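Local coordinates for ferric iron-binding protein HitA (Pseudomonas aeruginosa PAO1, PDB 6IWF) that binds ferric iron and, as a bacterial solute-binding protein, probably carries it in the periplasm for uptake into the cell, at residues 249-252 / 253-257; 106-110 / 111-115; 160-163 / 164-168; 149-153 / 154-158; 199-202 / 203-206. All blocks are in the same frame, centred on the assembly; numbering follows the deposited sequence.

Contact 1 of 5, residues 249-252 / 253-257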
loop_
_atom_site.group_PDB
_atom_site.type_symbol
_atom_site.label_atom_id
_atom_site.label_comp_id
_atom_site.label_asym_id
_atom_site.label_seq_id
_atom_site.Cartn_x
_atom_site.Cartn_y
_atom_site.Cartn_z
ATOM N N LEU A 249 12.944 8.041 6.606
ATOM C CA LEU A 249 12.984 8.933 5.456
ATOM C C LEU A 249 14.381 9.488 5.202
ATOM O O LEU A 249 14.539 10.371 4.353
ATOM C CB LEU A 249 12.001 10.082 5.641
ATOM C CG LEU A 249 10.570 9.605 5.434
ATOM C CD1 LEU A 249 9.621 10.557 6.127
ATOM C CD2 LEU A 249 10.268 9.500 3.939
ATOM N N SER A 250 15.382 9.012 5.932
ATOM C CA SER A 250 16.756 9.307 5.547
ATOM C C SER A 250 17.136 8.513 4.296
ATOM O O SER A 250 16.483 7.535 3.925
ATOM C CB SER A 250 17.724 8.979 6.686
ATOM O OG SER A 250 17.814 7.582 6.910
ATOM N N GLU A 251 18.214 8.946 3.639
ATOM C CA GLU A 251 18.713 8.187 2.495
ATOM C C GLU A 251 19.004 6.738 2.876
ATOM O O GLU A 251 18.655 5.810 2.138
ATOM C CB GLU A 251 19.963 8.858 1.918
ATOM C CG GLU A 251 20.038 8.802 0.403
ATOM C CD GLU A 251 21.462 8.878 -0.118
ATOM O OE1 GLU A 251 21.855 7.989 -0.907
ATOM O OE2 GLU A 251 22.187 9.829 0.258
ATOM N N GLU A 252 19.630 6.521 4.034
ATOM C CA GLU A 252 19.954 5.165 4.456
ATOM C C GLU A 252 18.697 4.358 4.775
ATOM O O GLU A 252 18.610 3.173 4.432
ATOM C CB GLU A 252 20.887 5.216 5.666
ATOM C CG GLU A 252 21.233 3.866 6.246
ATOM C CD GLU A 252 22.064 3.978 7.518
ATOM O OE1 GLU A 252 22.466 5.109 7.870
ATOM O OE2 GLU A 252 22.305 2.938 8.162
ATOM N N GLY A 253 17.724 4.974 5.447
ATOM C CA GLY A 253 16.506 4.250 5.787
ATOM C C GLY A 253 15.682 3.903 4.559
ATOM O O GLY A 253 15.223 2.770 4.403
ATOM N N GLN A 254 15.494 4.872 3.667
ATOM C CA GLN A 254 14.771 4.589 2.428
ATOM C C GLN A 254 15.434 3.456 1.654
ATOM O O GLN A 254 14.751 2.587 1.097
ATOM C CB GLN A 254 14.683 5.848 1.576
ATOM C CG GLN A 254 13.848 6.954 2.204
ATOM C CD GLN A 254 12.384 6.831 1.848
ATOM O OE1 GLN A 254 11.963 7.260 0.777
ATOM N NE2 GLN A 254 11.593 6.253 2.751
ATOM N N LYS A 255 16.768 3.432 1.617
ATOM C CA LYS A 255 17.435 2.363 0.882
ATOM C C LYS A 255 17.201 1.010 1.541
ATOM O O LYS A 255 16.951 0.018 0.851
ATOM C CB LYS A 255 18.928 2.668 0.749
ATOM C CG LYS A 255 19.209 3.839 -0.171
ATOM C CD LYS A 255 20.606 3.791 -0.775
ATOM C CE LYS A 255 20.634 4.509 -2.118
ATOM N NZ LYS A 255 19.835 3.775 -3.145
ATOM N N ALA A 256 17.237 0.955 2.878
ATOM C CA ALA A 256 16.939 -0.293 3.575
ATOM C C ALA A 256 15.528 -0.771 3.262
ATOM O O ALA A 256 15.301 -1.961 3.007
ATOM C CB ALA A 256 17.114 -0.104 5.083
ATOM N N ILE A 257 14.562 0.150 3.280
ATOM C CA ILE A 257 13.178 -0.216 2.996
ATOM C C ILE A 257 13.037 -0.689 1.554
ATOM O O ILE A 257 12.431 -1.733 1.283
ATOM C CB ILE A 257 12.249 0.972 3.305
ATOM C CG1 ILE A 257 12.172 1.195 4.826
ATOM C CG2 ILE A 257 10.866 0.755 2.723
ATOM C CD1 ILE A 257 11.593 2.541 5.212
#

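Contact 2 of 5, residues 106-110 / 111-115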
loop_
_atom_site.group_PDB
_atom_site.type_symbol
_atom_site.label_atom_id
_atom_site.label_comp_id
_atom_site.label_asym_id
_atom_site.label_seq_id
_atom_site.Cartn_x
_atom_site.Cartn_y
_atom_site.Cartn_z
ATOM N N LEU A 106 -1.967 -4.305 -13.862
ATOM C CA LEU A 106 -2.623 -5.511 -14.358
ATOM C C LEU A 106 -1.515 -6.497 -14.737
ATOM O O LEU A 106 -0.834 -6.315 -15.752
ATOM C CB LEU A 106 -3.540 -5.187 -15.552
ATOM C CG LEU A 106 -4.337 -6.363 -16.126
ATOM C CD1 LEU A 106 -5.460 -6.784 -15.182
ATOM C CD2 LEU A 106 -4.912 -5.941 -17.472
ATOM N N ALA A 107 -1.294 -7.526 -13.924
ATOM C CA ALA A 107 -0.349 -8.567 -14.322
ATOM C C ALA A 107 -1.039 -9.469 -15.337
ATOM O O ALA A 107 -2.238 -9.734 -15.219
ATOM C CB ALA A 107 0.126 -9.373 -13.115
ATOM N N TYR A 108 -0.306 -9.892 -16.365
ATOM C CA TYR A 108 -0.930 -10.732 -17.378
ATOM C C TYR A 108 0.084 -11.722 -17.929
ATOM O O TYR A 108 1.297 -11.510 -17.858
ATOM C CB TYR A 108 -1.547 -9.902 -18.515
ATOM C CG TYR A 108 -0.548 -9.226 -19.439
ATOM C CD1 TYR A 108 0.100 -8.056 -19.055
ATOM C CD2 TYR A 108 -0.281 -9.741 -20.702
ATOM C CE1 TYR A 108 1.012 -7.425 -19.891
ATOM C CE2 TYR A 108 0.646 -9.106 -21.562
ATOM C CZ TYR A 108 1.284 -7.956 -21.140
ATOM O OH TYR A 108 2.199 -7.310 -21.959
ATOM N N ASN A 109 -0.446 -12.819 -18.484
ATOM C CA ASN A 109 0.372 -13.853 -19.103
ATOM C C ASN A 109 0.342 -13.650 -20.607
ATOM O O ASN A 109 -0.715 -13.855 -21.227
ATOM C CB ASN A 109 -0.154 -15.240 -18.742
ATOM C CG ASN A 109 0.687 -16.363 -19.340
ATOM O OD1 ASN A 109 1.531 -16.133 -20.207
ATOM N ND2 ASN A 109 0.449 -17.585 -18.879
ATOM N N PRO A 110 1.441 -13.218 -21.235
ATOM C CA PRO A 110 1.393 -12.928 -22.679
ATOM C C PRO A 110 1.234 -14.160 -23.542
ATOM O O PRO A 110 0.973 -14.011 -24.745
ATOM C CB PRO A 110 2.738 -12.222 -22.949
ATOM C CG PRO A 110 3.615 -12.583 -21.804
ATOM C CD PRO A 110 2.741 -12.881 -20.626
ATOM N N LYS A 111 1.397 -15.366 -22.987
ATOM C CA LYS A 111 1.066 -16.568 -23.738
ATOM C C LYS A 111 -0.436 -16.772 -23.842
ATOM O O LYS A 111 -0.900 -17.459 -24.759
ATOM C CB LYS A 111 1.709 -17.791 -23.091
ATOM C CG LYS A 111 3.195 -17.632 -22.854
ATOM C CD LYS A 111 3.996 -18.363 -23.907
ATOM C CE LYS A 111 4.636 -19.619 -23.336
ATOM N NZ LYS A 111 5.362 -20.384 -24.392
ATOM N N LYS A 112 -1.208 -16.172 -22.932
ATOM C CA LYS A 112 -2.646 -16.379 -22.894
ATOM C C LYS A 112 -3.450 -15.175 -23.350
ATOM O O LYS A 112 -4.617 -15.342 -23.706
ATOM C CB LYS A 112 -3.083 -16.760 -21.476
ATOM C CG LYS A 112 -2.349 -17.975 -20.940
ATOM C CD LYS A 112 -3.326 -19.053 -20.529
ATOM C CE LYS A 112 -2.606 -20.270 -20.004
ATOM N NZ LYS A 112 -2.448 -21.330 -21.048
ATOM N N ILE A 113 -2.859 -13.984 -23.363
ATOM C CA ILE A 113 -3.533 -12.799 -23.881
ATOM C C ILE A 113 -2.479 -11.833 -24.395
ATOM O O ILE A 113 -1.489 -11.560 -23.710
ATOM C CB ILE A 113 -4.439 -12.130 -22.825
ATOM C CG1 ILE A 113 -5.208 -10.973 -23.464
ATOM C CG2 ILE A 113 -3.633 -11.628 -21.589
ATOM C CD1 ILE A 113 -6.492 -10.611 -22.715
ATOM N N ASP A 114 -2.679 -11.334 -25.614
ATOM C CA ASP A 114 -1.776 -10.331 -26.159
ATOM C C ASP A 114 -2.005 -8.987 -25.478
ATOM O O ASP A 114 -3.124 -8.638 -25.101
ATOM C CB ASP A 114 -1.969 -10.173 -27.671
ATOM C CG ASP A 114 -1.633 -11.439 -28.449
ATOM O OD1 ASP A 114 -0.614 -12.094 -28.133
ATOM O OD2 ASP A 114 -2.386 -11.775 -29.394
ATOM N N GLU A 115 -0.922 -8.226 -25.335
ATOM C CA GLU A 115 -1.005 -6.904 -24.719
ATOM C C GLU A 115 -2.079 -6.035 -25.371
ATOM O O GLU A 115 -2.832 -5.335 -24.678
ATOM C CB GLU A 115 0.367 -6.225 -24.788
ATOM C CG GLU A 115 0.415 -4.833 -24.193
ATOM C CD GLU A 115 1.684 -4.077 -24.570
ATOM O OE1 GLU A 115 2.449 -4.584 -25.422
ATOM O OE2 GLU A 115 1.916 -2.978 -24.020
HETATM O O HOH W 1 1.394 -12.115 -26.252
#

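Contact 3 of 5, residues 160-163 / 164-168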
loop_
_atom_site.group_PDB
_atom_site.type_symbol
_atom_site.label_atom_id
_atom_site.label_comp_id
_atom_site.label_asym_id
_atom_site.label_seq_id
_atom_site.Cartn_x
_atom_site.Cartn_y
_atom_site.Cartn_z
ATOM N N GLU A 160 -20.885 0.682 -7.738
ATOM C CA GLU A 160 -21.701 -0.474 -7.378
ATOM C C GLU A 160 -21.910 -1.401 -8.572
ATOM O O GLU A 160 -21.816 -2.627 -8.434
ATOM C CB GLU A 160 -23.037 0.006 -6.814
ATOM C CG GLU A 160 -23.908 -1.137 -6.272
ATOM C CD GLU A 160 -25.174 -0.633 -5.618
ATOM O OE1 GLU A 160 -25.087 -0.173 -4.461
ATOM O OE2 GLU A 160 -26.252 -0.706 -6.257
ATOM N N ASP A 161 -22.193 -0.835 -9.752
ATOM C CA ASP A 161 -22.369 -1.656 -10.951
ATOM C C ASP A 161 -21.081 -2.384 -11.301
ATOM O O ASP A 161 -21.095 -3.574 -11.660
ATOM C CB ASP A 161 -22.813 -0.787 -12.130
ATOM C CG ASP A 161 -24.252 -0.313 -12.015
ATOM O OD1 ASP A 161 -25.014 -0.879 -11.198
ATOM O OD2 ASP A 161 -24.615 0.624 -12.759
ATOM N N TRP A 162 -19.951 -1.676 -11.205
ATOM C CA TRP A 162 -18.657 -2.277 -11.510
ATOM C C TRP A 162 -18.336 -3.407 -10.536
ATOM O O TRP A 162 -17.970 -4.514 -10.950
ATOM C CB TRP A 162 -17.582 -1.186 -11.492
ATOM C CG TRP A 162 -16.172 -1.681 -11.573
ATOM C CD1 TRP A 162 -15.500 -2.099 -12.695
ATOM C CD2 TRP A 162 -15.253 -1.793 -10.485
ATOM N NE1 TRP A 162 -14.213 -2.474 -12.357
ATOM C CE2 TRP A 162 -14.040 -2.291 -11.006
ATOM C CE3 TRP A 162 -15.341 -1.518 -9.117
ATOM C CZ2 TRP A 162 -12.922 -2.533 -10.202
ATOM C CZ3 TRP A 162 -14.224 -1.751 -8.319
ATOM C CH2 TRP A 162 -13.035 -2.258 -8.867
ATOM N N LEU A 163 -18.527 -3.163 -9.235
ATOM C CA LEU A 163 -18.189 -4.186 -8.253
ATOM C C LEU A 163 -19.147 -5.364 -8.338
ATOM O O LEU A 163 -18.746 -6.501 -8.077
ATOM C CB LEU A 163 -18.180 -3.587 -6.849
ATOM C CG LEU A 163 -17.384 -4.382 -5.816
ATOM C CD1 LEU A 163 -15.918 -4.556 -6.247
ATOM C CD2 LEU A 163 -17.483 -3.733 -4.424
ATOM N N THR A 164 -20.395 -5.116 -8.735
ATOM C CA THR A 164 -21.321 -6.217 -9.004
ATOM C C THR A 164 -20.797 -7.104 -10.124
ATOM O O THR A 164 -20.807 -8.334 -10.013
ATOM C CB THR A 164 -22.698 -5.667 -9.359
ATOM O OG1 THR A 164 -23.241 -4.997 -8.222
ATOM C CG2 THR A 164 -23.645 -6.795 -9.775
ATOM N N GLY A 165 -20.307 -6.488 -11.205
ATOM C CA GLY A 165 -19.692 -7.268 -12.266
ATOM C C GLY A 165 -18.483 -8.054 -11.791
ATOM O O GLY A 165 -18.299 -9.209 -12.172
ATOM N N LEU A 166 -17.636 -7.441 -10.953
ATOM C CA LEU A 166 -16.495 -8.194 -10.432
ATOM C C LEU A 166 -16.945 -9.382 -9.581
ATOM O O LEU A 166 -16.344 -10.457 -9.648
ATOM C CB LEU A 166 -15.565 -7.277 -9.642
ATOM C CG LEU A 166 -14.329 -6.836 -10.424
ATOM C CD1 LEU A 166 -14.705 -5.998 -11.638
ATOM C CD2 LEU A 166 -13.392 -6.057 -9.492
ATOM N N LYS A 167 -18.002 -9.213 -8.776
ATOM C CA LYS A 167 -18.536 -10.354 -8.025
ATOM C C LYS A 167 -19.037 -11.453 -8.963
ATOM O O LYS A 167 -18.845 -12.652 -8.692
ATOM C CB LYS A 167 -19.660 -9.893 -7.093
ATOM C CG LYS A 167 -20.430 -11.044 -6.401
ATOM C CD LYS A 167 -19.742 -11.493 -5.131
ATOM C CE LYS A 167 -20.622 -12.432 -4.297
ATOM N NZ LYS A 167 -21.972 -11.865 -3.994
ATOM N N ALA A 168 -19.674 -11.061 -10.073
ATOM C CA ALA A 168 -20.228 -12.024 -11.028
ATOM C C ALA A 168 -19.138 -12.770 -11.793
ATOM O O ALA A 168 -19.262 -13.979 -12.051
ATOM C CB ALA A 168 -21.140 -11.304 -12.020
#

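Contact 4 of 5, residues 149-153 / 154-158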
loop_
_atom_site.group_PDB
_atom_site.type_symbol
_atom_site.label_atom_id
_atom_site.label_comp_id
_atom_site.label_asym_id
_atom_site.label_seq_id
_atom_site.Cartn_x
_atom_site.Cartn_y
_atom_site.Cartn_z
ATOM N N ALA A 149 -11.284 4.556 -4.772
ATOM C CA ALA A 149 -10.931 5.372 -5.931
ATOM C C ALA A 149 -12.023 5.329 -6.993
ATOM O O ALA A 149 -12.344 6.361 -7.594
ATOM C CB ALA A 149 -9.598 4.903 -6.514
ATOM N N VAL A 150 -12.616 4.161 -7.235
ATOM C CA VAL A 150 -13.685 4.103 -8.236
ATOM C C VAL A 150 -14.882 4.933 -7.776
ATOM O O VAL A 150 -15.486 5.665 -8.567
ATOM C CB VAL A 150 -14.070 2.640 -8.555
ATOM C CG1 VAL A 150 -15.262 2.584 -9.523
ATOM C CG2 VAL A 150 -12.891 1.883 -9.160
ATOM N N ILE A 151 -15.242 4.845 -6.490
ATOM C CA ILE A 151 -16.349 5.665 -5.986
ATOM C C ILE A 151 -16.054 7.140 -6.193
ATOM O O ILE A 151 -16.914 7.909 -6.647
ATOM C CB ILE A 151 -16.613 5.371 -4.500
ATOM C CG1 ILE A 151 -17.153 3.959 -4.340
ATOM C CG2 ILE A 151 -17.620 6.393 -3.931
ATOM C CD1 ILE A 151 -17.224 3.501 -2.887
ATOM N N LYS A 152 -14.823 7.552 -5.880
ATOM C CA LYS A 152 -14.456 8.962 -5.940
ATOM C C LYS A 152 -14.420 9.479 -7.375
ATOM O O LYS A 152 -14.838 10.617 -7.645
ATOM C CB LYS A 152 -13.107 9.154 -5.254
ATOM C CG LYS A 152 -13.198 9.732 -3.863
ATOM C CD LYS A 152 -13.460 11.226 -3.948
ATOM C CE LYS A 152 -12.880 11.952 -2.751
ATOM N NZ LYS A 152 -12.719 13.405 -3.018
ATOM N N LEU A 153 -13.931 8.659 -8.310
ATOM C CA LEU A 153 -13.754 9.086 -9.689
ATOM C C LEU A 153 -15.003 8.908 -10.533
ATOM O O LEU A 153 -15.253 9.721 -11.433
ATOM C CB LEU A 153 -12.602 8.309 -10.336
ATOM C CG LEU A 153 -11.246 8.550 -9.661
ATOM C CD1 LEU A 153 -10.237 7.497 -10.117
ATOM C CD2 LEU A 153 -10.726 9.970 -9.928
ATOM N N LYS A 154 -15.796 7.868 -10.260
ATOM C CA LYS A 154 -16.915 7.506 -11.112
ATOM C C LYS A 154 -18.264 7.611 -10.422
ATOM O O LYS A 154 -19.295 7.614 -11.112
ATOM C CB LYS A 154 -16.726 6.081 -11.654
ATOM C CG LYS A 154 -15.412 5.867 -12.352
ATOM C CD LYS A 154 -15.353 6.667 -13.650
ATOM C CE LYS A 154 -14.091 6.327 -14.436
ATOM N NZ LYS A 154 -13.920 7.227 -15.629
ATOM N N GLY A 155 -18.295 7.736 -9.105
ATOM C CA GLY A 155 -19.538 7.870 -8.379
ATOM C C GLY A 155 -20.018 6.541 -7.823
ATOM O O GLY A 155 -19.620 5.463 -8.265
ATOM N N GLN A 156 -20.918 6.638 -6.842
ATOM C CA GLN A 156 -21.339 5.457 -6.090
ATOM C C GLN A 156 -22.073 4.458 -6.975
ATOM O O GLN A 156 -21.870 3.245 -6.849
ATOM C CB GLN A 156 -22.214 5.887 -4.912
ATOM C CG GLN A 156 -22.851 4.725 -4.161
ATOM C CD GLN A 156 -21.873 4.012 -3.246
ATOM O OE1 GLN A 156 -20.829 4.555 -2.888
ATOM N NE2 GLN A 156 -22.213 2.788 -2.856
ATOM N N GLU A 157 -22.923 4.942 -7.890
ATOM C CA GLU A 157 -23.744 4.021 -8.670
ATOM C C GLU A 157 -22.901 3.249 -9.673
ATOM O O GLU A 157 -23.064 2.033 -9.822
ATOM C CB GLU A 157 -24.864 4.784 -9.372
ATOM C CG GLU A 157 -25.676 5.649 -8.410
ATOM C CD GLU A 157 -25.229 7.111 -8.376
ATOM O OE1 GLU A 157 -24.015 7.402 -8.181
ATOM O OE2 GLU A 157 -26.115 7.977 -8.538
ATOM N N GLU A 158 -21.982 3.933 -10.361
ATOM C CA GLU A 158 -21.100 3.233 -11.282
ATOM C C GLU A 158 -20.193 2.269 -10.531
ATOM O O GLU A 158 -19.899 1.172 -11.021
ATOM C CB GLU A 158 -20.278 4.246 -12.083
#

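Contact 5 of 5, residues 199-202 / 203-206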
loop_
_atom_site.group_PDB
_atom_site.type_symbol
_atom_site.label_atom_id
_atom_site.label_comp_id
_atom_site.label_asym_id
_atom_site.label_seq_id
_atom_site.Cartn_x
_atom_site.Cartn_y
_atom_site.Cartn_z
ATOM N N TYR A 199 7.739 -7.898 -8.790
ATOM C CA TYR A 199 9.179 -7.785 -8.573
ATOM C C TYR A 199 9.672 -8.770 -7.516
ATOM O O TYR A 199 10.759 -9.343 -7.659
ATOM C CB TYR A 199 9.537 -6.346 -8.198
ATOM C CG TYR A 199 9.414 -5.392 -9.355
ATOM C CD1 TYR A 199 8.196 -4.776 -9.658
ATOM C CD2 TYR A 199 10.501 -5.140 -10.190
ATOM C CE1 TYR A 199 8.069 -3.908 -10.727
ATOM C CE2 TYR A 199 10.384 -4.279 -11.261
ATOM C CZ TYR A 199 9.172 -3.669 -11.533
ATOM O OH TYR A 199 9.076 -2.809 -12.598
ATOM N N THR A 200 8.897 -8.981 -6.446
ATOM C CA THR A 200 9.293 -9.978 -5.452
ATOM C C THR A 200 9.385 -11.366 -6.076
ATOM O O THR A 200 10.355 -12.099 -5.842
ATOM C CB THR A 200 8.313 -9.985 -4.278
ATOM O OG1 THR A 200 8.253 -8.674 -3.700
ATOM C CG2 THR A 200 8.770 -10.993 -3.222
ATOM N N LEU A 201 8.396 -11.733 -6.895
ATOM C CA LEU A 201 8.407 -13.043 -7.537
ATOM C C LEU A 201 9.565 -13.168 -8.520
ATOM O O LEU A 201 10.203 -14.227 -8.602
ATOM C CB LEU A 201 7.073 -13.295 -8.249
ATOM C CG LEU A 201 6.898 -14.689 -8.844
ATOM C CD1 LEU A 201 7.016 -15.722 -7.732
ATOM C CD2 LEU A 201 5.562 -14.824 -9.571
ATOM N N LYS A 202 9.850 -12.105 -9.278
ATOM C CA LYS A 202 10.980 -12.136 -10.203
ATOM C C LYS A 202 12.292 -12.334 -9.459
ATOM O O LYS A 202 13.136 -13.137 -9.873
ATOM C CB LYS A 202 11.039 -10.856 -11.035
ATOM C CG LYS A 202 12.196 -10.882 -12.026
ATOM C CD LYS A 202 12.188 -9.708 -12.978
ATOM C CE LYS A 202 13.450 -9.718 -13.837
ATOM N NZ LYS A 202 13.415 -8.689 -14.910
ATOM N N LYS A 203 12.489 -11.599 -8.357
ATOM C CA LYS A 203 13.699 -11.780 -7.558
ATOM C C LYS A 203 13.878 -13.235 -7.135
ATOM O O LYS A 203 15.006 -13.741 -7.095
ATOM C CB LYS A 203 13.655 -10.857 -6.334
ATOM C CG LYS A 203 14.890 -10.942 -5.441
ATOM C CD LYS A 203 14.985 -9.740 -4.506
ATOM C CE LYS A 203 14.089 -9.909 -3.278
ATOM N NZ LYS A 203 12.659 -9.543 -3.527
ATOM N N GLU A 204 12.779 -13.934 -6.857
ATOM C CA GLU A 204 12.869 -15.314 -6.395
ATOM C C GLU A 204 13.121 -16.285 -7.545
ATOM O O GLU A 204 13.923 -17.216 -7.406
ATOM C CB GLU A 204 11.590 -15.689 -5.642
ATOM C CG GLU A 204 11.465 -17.164 -5.272
ATOM C CD GLU A 204 10.233 -17.447 -4.418
ATOM O OE1 GLU A 204 9.100 -17.181 -4.885
ATOM O OE2 GLU A 204 10.398 -17.936 -3.275
ATOM N N LYS A 205 12.461 -16.085 -8.689
ATOM C CA LYS A 205 12.521 -17.049 -9.786
ATOM C C LYS A 205 13.540 -16.696 -10.862
ATOM O O LYS A 205 13.901 -17.574 -11.657
ATOM C CB LYS A 205 11.141 -17.200 -10.443
ATOM C CG LYS A 205 10.081 -17.804 -9.541
ATOM C CD LYS A 205 8.738 -17.919 -10.251
ATOM C CE LYS A 205 8.840 -18.708 -11.555
ATOM N NZ LYS A 205 7.755 -19.727 -11.661
ATOM N N GLY A 206 14.007 -15.449 -10.910
ATOM C CA GLY A 206 14.985 -15.031 -11.897
ATOM C C GLY A 206 14.388 -14.337 -13.106
ATOM O O GLY A 206 14.571 -13.128 -13.298
#

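Contact 1 of 5, residues 249-252 / 253-257
Ser250 OG is held by two backbone groups. It accepts from Gly253 N at 3.0 Å, with an angle of 159° at the hydrogen, and it donates to Phe247 O of helix 238-248. Its chi1 of 69° explains this double use, because OG then sits between the backbone N and the carbonyl carbon and faces the first turn of the next helix, where Gly253 N meets it. Ser250 itself is extended, and its carbonyl starts the regular series of helical bonds: Gln254 N reaches Ser250 O at 2.9 Å, almost straight (172°). Lys255 N to Glu251 O (3.1 Å) and Ala256 N to Glu252 O (3.0 Å) carry the series on.

Gln254 closes the inner side. Its CG lies 3.2 Å from Ser250 O, and the chain then bends at chi2, bringing the amide alongside Leu249, where NE2 is 3.7 Å from Leu249 CD2. This buried amide is well satisfied: NE2 donates to Met248 O and Ile99 O, while OE1 accepts from Arg267 N. The outer side is looser. Glu251 and Lys255 run side by side in the same direction, but Glu251 OE1 stays 5.2 Å from Lys255 NZ.

Leu249 packs on Ile97 and Ile99 of strand 97-108, tying the turn to the sheet. With a serine at the N-cap and a glycine three residues on, which has no side chain to return the bond, this is a simple serine N-cap and not a capping box, at the start of helix 251-258.

Contact 2 of 5, residues 106-110 / 111-115
Asn109 meets the following segment with both of its carbonyl oxygens. Its side-chain OD1 accepts from Lys111 N at 2.9 Å, the donor lying well above the amide plane, which makes an Asx turn; CG stands anti to the backbone N (chi1 -179°), extending the amide along the turn. The backbone Asn109 O takes two donors: Lys112 N at 2.9 Å from above the carbonyl plane, the i+3 to i bond of a beta turn, and Ile113 N, one residue farther on, at 3.0 Å from almost straight ahead.

Pro110 fills the next position. Its CA points a hydrogen at Ile113 O (3.4 Å), and a water appears to bridge Pro110 O and Asp114 OD1, though its distance to the former is unusually short.

Farther out, the Tyr108 ring lies crosswise to Ile113, with Ile113 CG2 3.9 Å from Tyr108 CD2. Tyr108 OH is hydrogen-bonded to Arg211 NH1, in strand 211-213.

Three amide N-H groups met by two oxygens imply that the turn after strand 97-108 is organised round one asparagine, whose backbone and side-chain oxygens accept all three N-H bonds between the segments.

Contact 3 of 5, residues 160-163 / 164-168
Helix 156-169 is amphipathic, and Trp162 and Leu166, one turn apart, form part of its buried side. Leu166 lays both methyls over one face of the indole. CD1 stands over the five-membered ring, 3.9 Å from its centroid and 25° off the normal, a CH-pi contact; CD2 reaches the six-membered ring, 3.6 Å from Trp162 CZ2. A Leu166 chi1 of -101°, away from the usual staggered values, accompanies this fit.

The indole is held in its turn by Trp162 NE1, which donates to Leu122 O in a neighbouring loop. Beyond the indole, Leu166 touches Phe134 and Phe136 of strand 134-136, so this side of the helix covers the sheet of one lobe of the solute-binding fold, with Phe143 of helix 141-154 packed against both residues of the pair.

The outer side is polar. Glu160 O accepts twice from Thr164, from OG1 at 2.8 Å and from N at 2.9 Å, and these donors arrive from opposite faces of the carbonyl plane. A chi1 of -65° makes this possible, laying OG1 beside the backbone N and back along the helix. Next on the same face, Lys167 N bonds to Leu163 O at 2.9 Å, while Lys167 NZ bends away to Val305 O near the chain's end.

Contact 4 of 5, residues 149-153 / 154-158
Ile151 places CG1 anti to its carbonyl carbon (chi1 -68°), and Gln156 places CG anti to its backbone N (chi1 173°); with these torsions the two side chains run side by side in the same direction across the break between two helices. Ile151 CD1 lies 4.7 Å from Gln156 CD, so the end of the glutamine rests loosely beside the branched aliphatic chain.

Between them the backbone makes its turn at Gly155. Its phi is 97°, a positive value that glycine adopts easily, and the chain leaves helix 141-154 at this residue. The last helical bonds record the change. Lys154 N reaches Val150 O at 2.8 Å with ordinary geometry. Gly155 N also comes within 2.8 Å of Ile151 O, but the bond is bent and the donor stands well above the carbonyl plane. Gly155 is at the same time the N-cap residue of helix 156-169, so a single glycine both ends helix 141-154 and begins helix 156-169, which sets off in a new direction.

On the other side of the turn the contact is sparse: Lys154 CB sits 3.4 Å from Val150 O, and the one aliphatic approach is Lys154 CG to Val150 CG1 at 4.3 Å. The lysine then bends at chi2 and heads away from the turn.

Around this corner, Val150 and Ile151 pack on Ala159 of helix 156-169. Ile151 and Gln156 both touch Leu301 of helix 296-305, and Leu153 meets Pro285 and Leu287 in the loop before helix 289-292, so the helix pair is covered by the C-terminal part of the chain.

Contact 5 of 5, residues 199-202 / 203-206
Leu201 and Lys205 make the close part of this contact, near the end of helix 196-205. Their side chains run alongside each other, Leu201 CD1 3.8 Å from Lys205 CD, and Glu204 OE1 comes equally near the same methyl. In the backbone, Leu201 O takes Lys205 N at 2.9 Å and, more weakly, Glu204 N at 3.1 Å.

Gly206 N reaches Lys202 O at 2.7 Å, and Gly206, with a phi of 98°, then turns the chain out of the helix. Lys202 stretches fully along this end, its CG 3.5 Å from Gly206 O.

Another side, that of Thr200 and Lys203, is looser; both residues are exposed, whereas Leu201 is buried. Lys203 bends at chi3 and chi4 so that NZ curls back over Thr200, 3.9 Å from Thr200 CA, a contact without a hydrogen bond between the segments. Thr200 OG1 is bonded instead to the carbonyl of Tyr196, a residue seen to bind ferric iron in a structure of this protein, though no iron is bound in the present model.

Tyr199 OH bonds to Ala275 O in a neighbouring loop, whereas Leu201 packs on Met180, Lys181 and Glu184 of helix 176-184.

How the contacts relate
Contacts 3 and 4 are direct neighbours, with centres 12 Å apart. Contact 4 is the corner leading into helix 156-169, on which contact 3 lies, and they meet where Trp162 CZ3 packs 4.0 Å from Val150 CG2. Contact 1 is on the other side of the chain's centre from both, about 40 Å from contact 3 between centres. Contacts 2 and 5 lie about 18 Å apart between centres, on one side of the chain. Contact 5 alone is close to the iron site, which holds no metal in this model: the Thr200 side chain is about 5 Å from that of Tyr196 and about 6 Å from that of Tyr197. The other four lie away from it.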